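Long-range contact in aminoglycoside acetyltransferase meta-AAC0020 (Uncultured bacterium, PDB 5F47), which probably acetylates amino groups of aminoglycoside antibiotics with acetyl-coenzyme A as donor, as a GNAT-fold resistance enzyme of soil bacteria: residues E6-E14 with V61-V69. Sequence-based numbering, arbitrary orientation.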
loop_
_atom_site.group_PDB
_atom_site.type_symbol
_atom_site.label_atom_id
_atom_site.label_comp_id
_atom_site.label_asym_id
_atom_site.label_seq_id
_atom_site.Cartn_x
_atom_site.Cartn_y
_atom_site.Cartn_z
ATOM N N GLU B 6 -28.548 2.757 20.863
ATOM C CA GLU B 6 -28.309 4.081 20.307
ATOM C C GLU B 6 -27.055 4.701 20.912
ATOM O O GLU B 6 -27.115 5.402 21.918
ATOM C CB GLU B 6 -29.526 4.984 20.535
ATOM C CG GLU B 6 -29.609 6.223 19.626
ATOM C CD GLU B 6 -30.026 5.902 18.191
ATOM O OE1 GLU B 6 -29.595 4.862 17.653
ATOM O OE2 GLU B 6 -30.804 6.685 17.603
ATOM N N ILE B 7 -25.922 4.486 20.253
ATOM C CA ILE B 7 -24.633 4.869 20.813
ATOM C C ILE B 7 -24.092 6.181 20.264
ATOM O O ILE B 7 -22.967 6.567 20.584
ATOM C CB ILE B 7 -23.588 3.782 20.548
ATOM C CG1 ILE B 7 -23.497 3.515 19.044
ATOM C CG2 ILE B 7 -23.935 2.518 21.317
ATOM C CD1 ILE B 7 -22.395 2.568 18.671
ATOM N N ASP B 8 -24.897 6.862 19.455
ATOM C CA ASP B 8 -24.463 8.063 18.744
ATOM C C ASP B 8 -23.808 9.108 19.648
ATOM O O ASP B 8 -22.837 9.753 19.251
ATOM C CB ASP B 8 -25.648 8.697 18.007
ATOM C CG ASP B 8 -26.282 7.753 17.001
ATOM O OD1 ASP B 8 -25.539 6.982 16.361
ATOM O OD2 ASP B 8 -27.524 7.787 16.850
ATOM N N ASN B 9 -24.328 9.266 20.862
ATOM C CA ASN B 9 -23.777 10.243 21.799
ATOM C C ASN B 9 -22.779 9.648 22.788
ATOM O O ASN B 9 -22.278 10.347 23.666
ATOM C CB ASN B 9 -24.904 10.939 22.565
ATOM C CG ASN B 9 -26.061 11.325 21.669
ATOM O OD1 ASN B 9 -25.883 12.037 20.681
ATOM N ND2 ASN B 9 -27.259 10.865 22.016
ATOM N N PHE B 10 -22.478 8.361 22.636
ATOM C CA PHE B 10 -21.482 7.709 23.478
ATOM C C PHE B 10 -20.221 7.387 22.688
ATOM O O PHE B 10 -19.141 7.241 23.254
ATOM C CB PHE B 10 -22.048 6.426 24.085
ATOM C CG PHE B 10 -23.242 6.652 24.960
ATOM C CD1 PHE B 10 -23.093 6.802 26.326
ATOM C CD2 PHE B 10 -24.512 6.729 24.415
ATOM C CE1 PHE B 10 -24.187 7.014 27.133
ATOM C CE2 PHE B 10 -25.610 6.941 25.217
ATOM C CZ PHE B 10 -25.447 7.086 26.578
ATOM N N LEU B 11 -20.370 7.269 21.378
ATOM C CA LEU B 11 -19.258 6.847 20.539
ATOM C C LEU B 11 -18.205 7.942 20.403
ATOM O O LEU B 11 -18.522 9.093 20.116
ATOM C CB LEU B 11 -19.766 6.430 19.162
ATOM C CG LEU B 11 -18.749 5.787 18.226
ATOM C CD1 LEU B 11 -18.371 4.401 18.713
ATOM C CD2 LEU B 11 -19.320 5.724 16.822
ATOM N N LYS B 12 -16.945 7.571 20.599
ATOM C CA LYS B 12 -15.841 8.498 20.391
ATOM C C LYS B 12 -14.959 7.978 19.269
ATOM O O LYS B 12 -14.651 6.784 19.220
ATOM C CB LYS B 12 -15.018 8.681 21.665
ATOM C CG LYS B 12 -15.802 9.206 22.865
ATOM C CD LYS B 12 -16.223 10.649 22.667
ATOM C CE LYS B 12 -16.909 11.217 23.910
ATOM N NZ LYS B 12 -18.256 10.620 24.162
ATOM N N ILE B 13 -14.568 8.865 18.355
ATOM C CA ILE B 13 -13.623 8.515 17.300
ATOM C C ILE B 13 -12.333 9.263 17.564
ATOM O O ILE B 13 -12.341 10.489 17.697
ATOM C CB ILE B 13 -14.139 8.866 15.889
ATOM C CG1 ILE B 13 -15.462 8.153 15.601
ATOM C CG2 ILE B 13 -13.099 8.512 14.839
ATOM C CD1 ILE B 13 -15.327 6.664 15.439
ATOM N N GLU B 14 -11.233 8.528 17.669
ATOM C CA GLU B 14 -9.970 9.128 18.060
ATOM C C GLU B 14 -8.831 8.609 17.208
ATOM O O GLU B 14 -8.833 7.453 16.775
ATOM C CB GLU B 14 -9.691 8.869 19.546
ATOM C CG GLU B 14 -10.716 9.544 20.465
ATOM C CD GLU B 14 -10.465 9.317 21.948
ATOM O OE1 GLU B 14 -9.419 8.735 22.306
ATOM O OE2 GLU B 14 -11.326 9.733 22.758
ATOM N N VAL B 61 -9.421 4.898 15.906
ATOM C CA VAL B 61 -10.236 3.943 16.647
ATOM C C VAL B 61 -11.593 4.490 17.051
ATOM O O VAL B 61 -11.811 5.701 17.146
ATOM C CB VAL B 61 -9.509 3.440 17.915
ATOM C CG1 VAL B 61 -8.192 2.764 17.531
ATOM C CG2 VAL B 61 -9.266 4.561 18.922
ATOM N N ALA B 62 -12.514 3.564 17.285
ATOM C CA ALA B 62 -13.830 3.901 17.811
ATOM C C ALA B 62 -13.940 3.348 19.212
ATOM O O ALA B 62 -13.589 2.192 19.458
ATOM C CB ALA B 62 -14.921 3.344 16.929
ATOM N N LEU B 63 -14.434 4.170 20.134
ATOM C CA LEU B 63 -14.464 3.812 21.541
ATOM C C LEU B 63 -15.859 3.949 22.103
ATOM O O LEU B 63 -16.542 4.937 21.838
ATOM C CB LEU B 63 -13.521 4.704 22.338
ATOM C CG LEU B 63 -12.026 4.513 22.126
ATOM C CD1 LEU B 63 -11.334 5.859 22.145
ATOM C CD2 LEU B 63 -11.476 3.620 23.219
ATOM N N LEU B 64 -16.282 2.942 22.856
ATOM C CA LEU B 64 -17.430 3.073 23.737
ATOM C C LEU B 64 -16.869 2.999 25.145
ATOM O O LEU B 64 -16.327 1.967 25.549
ATOM C CB LEU B 64 -18.468 1.991 23.474
ATOM C CG LEU B 64 -19.161 2.168 22.124
ATOM C CD1 LEU B 64 -20.112 1.024 21.866
ATOM C CD2 LEU B 64 -19.923 3.491 22.107
ATOM N N GLU B 65 -16.995 4.113 25.865
ATOM C CA GLU B 65 -16.181 4.404 27.040
ATOM C C GLU B 65 -14.705 4.323 26.665
ATOM O O GLU B 65 -14.224 5.106 25.839
ATOM C CB GLU B 65 -16.520 3.460 28.187
ATOM C CG GLU B 65 -17.906 3.696 28.735
ATOM C CD GLU B 65 -18.254 2.748 29.852
ATOM O OE1 GLU B 65 -17.533 2.728 30.873
ATOM O OE2 GLU B 65 -19.257 2.023 29.705
ATOM N N ASN B 66 -13.984 3.387 27.262
ATOM C CA ASN B 66 -12.595 3.189 26.890
ATOM C C ASN B 66 -12.392 1.796 26.313
ATOM O O ASN B 66 -11.300 1.235 26.386
ATOM C CB ASN B 66 -11.671 3.420 28.088
ATOM C CG ASN B 66 -10.398 4.158 27.707
ATOM O OD1 ASN B 66 -9.291 3.672 27.941
ATOM N ND2 ASN B 66 -10.553 5.334 27.107
ATOM N N LYS B 67 -13.455 1.242 25.741
ATOM C CA LYS B 67 -13.355 -0.023 25.030
ATOM C C LYS B 67 -13.309 0.207 23.525
ATOM O O LYS B 67 -14.173 0.877 22.962
ATOM C CB LYS B 67 -14.520 -0.947 25.369
ATOM C CG LYS B 67 -14.389 -2.326 24.732
ATOM C CD LYS B 67 -15.702 -3.093 24.744
ATOM C CE LYS B 67 -15.492 -4.537 24.310
ATOM N NZ LYS B 67 -16.756 -5.180 23.848
ATOM N N ILE B 68 -12.294 -0.359 22.882
ATOM C CA ILE B 68 -12.157 -0.288 21.438
ATOM C C ILE B 68 -13.205 -1.180 20.780
ATOM O O ILE B 68 -13.249 -2.387 21.042
ATOM C CB ILE B 68 -10.749 -0.728 20.997
ATOM C CG1 ILE B 68 -9.687 0.220 21.556
ATOM C CG2 ILE B 68 -10.668 -0.831 19.482
ATOM C CD1 ILE B 68 -9.735 1.586 20.952
ATOM N N VAL B 69 -14.058 -0.599 19.945
ATOM C CA VAL B 69 -15.100 -1.381 19.295
ATOM C C VAL B 69 -14.957 -1.338 17.773
ATOM O O VAL B 69 -15.757 -1.917 17.033
ATOM C CB VAL B 69 -16.499 -0.898 19.707
ATOM C CG1 VAL B 69 -16.719 -1.157 21.206
ATOM C CG2 VAL B 69 -16.686 0.574 19.357
HETATM O O HOH W 1 -17.708 6.680 25.372
#
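L11 and L64 meet obliquely on the face of the sheet that helix 103-117 covers. L64 CD2 lies 3.8 Å from L11 CD1 and also touches L11 CA. L64 CG stands anti to its carbonyl carbon (chi1 -69°), and with chi2 at 176° the CD2 branch turns to L11, I7 and F10. I7 crosses L64 at about a right angle, with I7 CB 4.0 Å from L64 CD2; W98 touches both. Further along this face, A62 CB is touched by two methyls, I13 CD1 at 3.7 Å and L11 CD1 at 4.0 Å.

On the other face, E14 crosses L63 at about a right angle. Its chain is extended beyond CG, and the carboxylate meets a methyl, with OE1 3.5 Å from L63 CD1. K23 of helix 21-34 touches L63 and makes a long, weak ion pair with E14.

The backbones run antiparallel. K12 pairs with L63 and E14 with V61, each through two hydrogen bonds; V61 N to E14 O is 2.8 Å and nearly straight (173°). One water donates to F10 O and accepts from E65 N. It links the N-terminal turn to the type II' hairpin turn L64-K67.

This contact joins the first strand of the GNAT sheet to the second. Backbone bonds set the register, the contacts on one face are apolar, and the other sets a carboxylate beside leucine, where the nearby lysine may partly balance its charge.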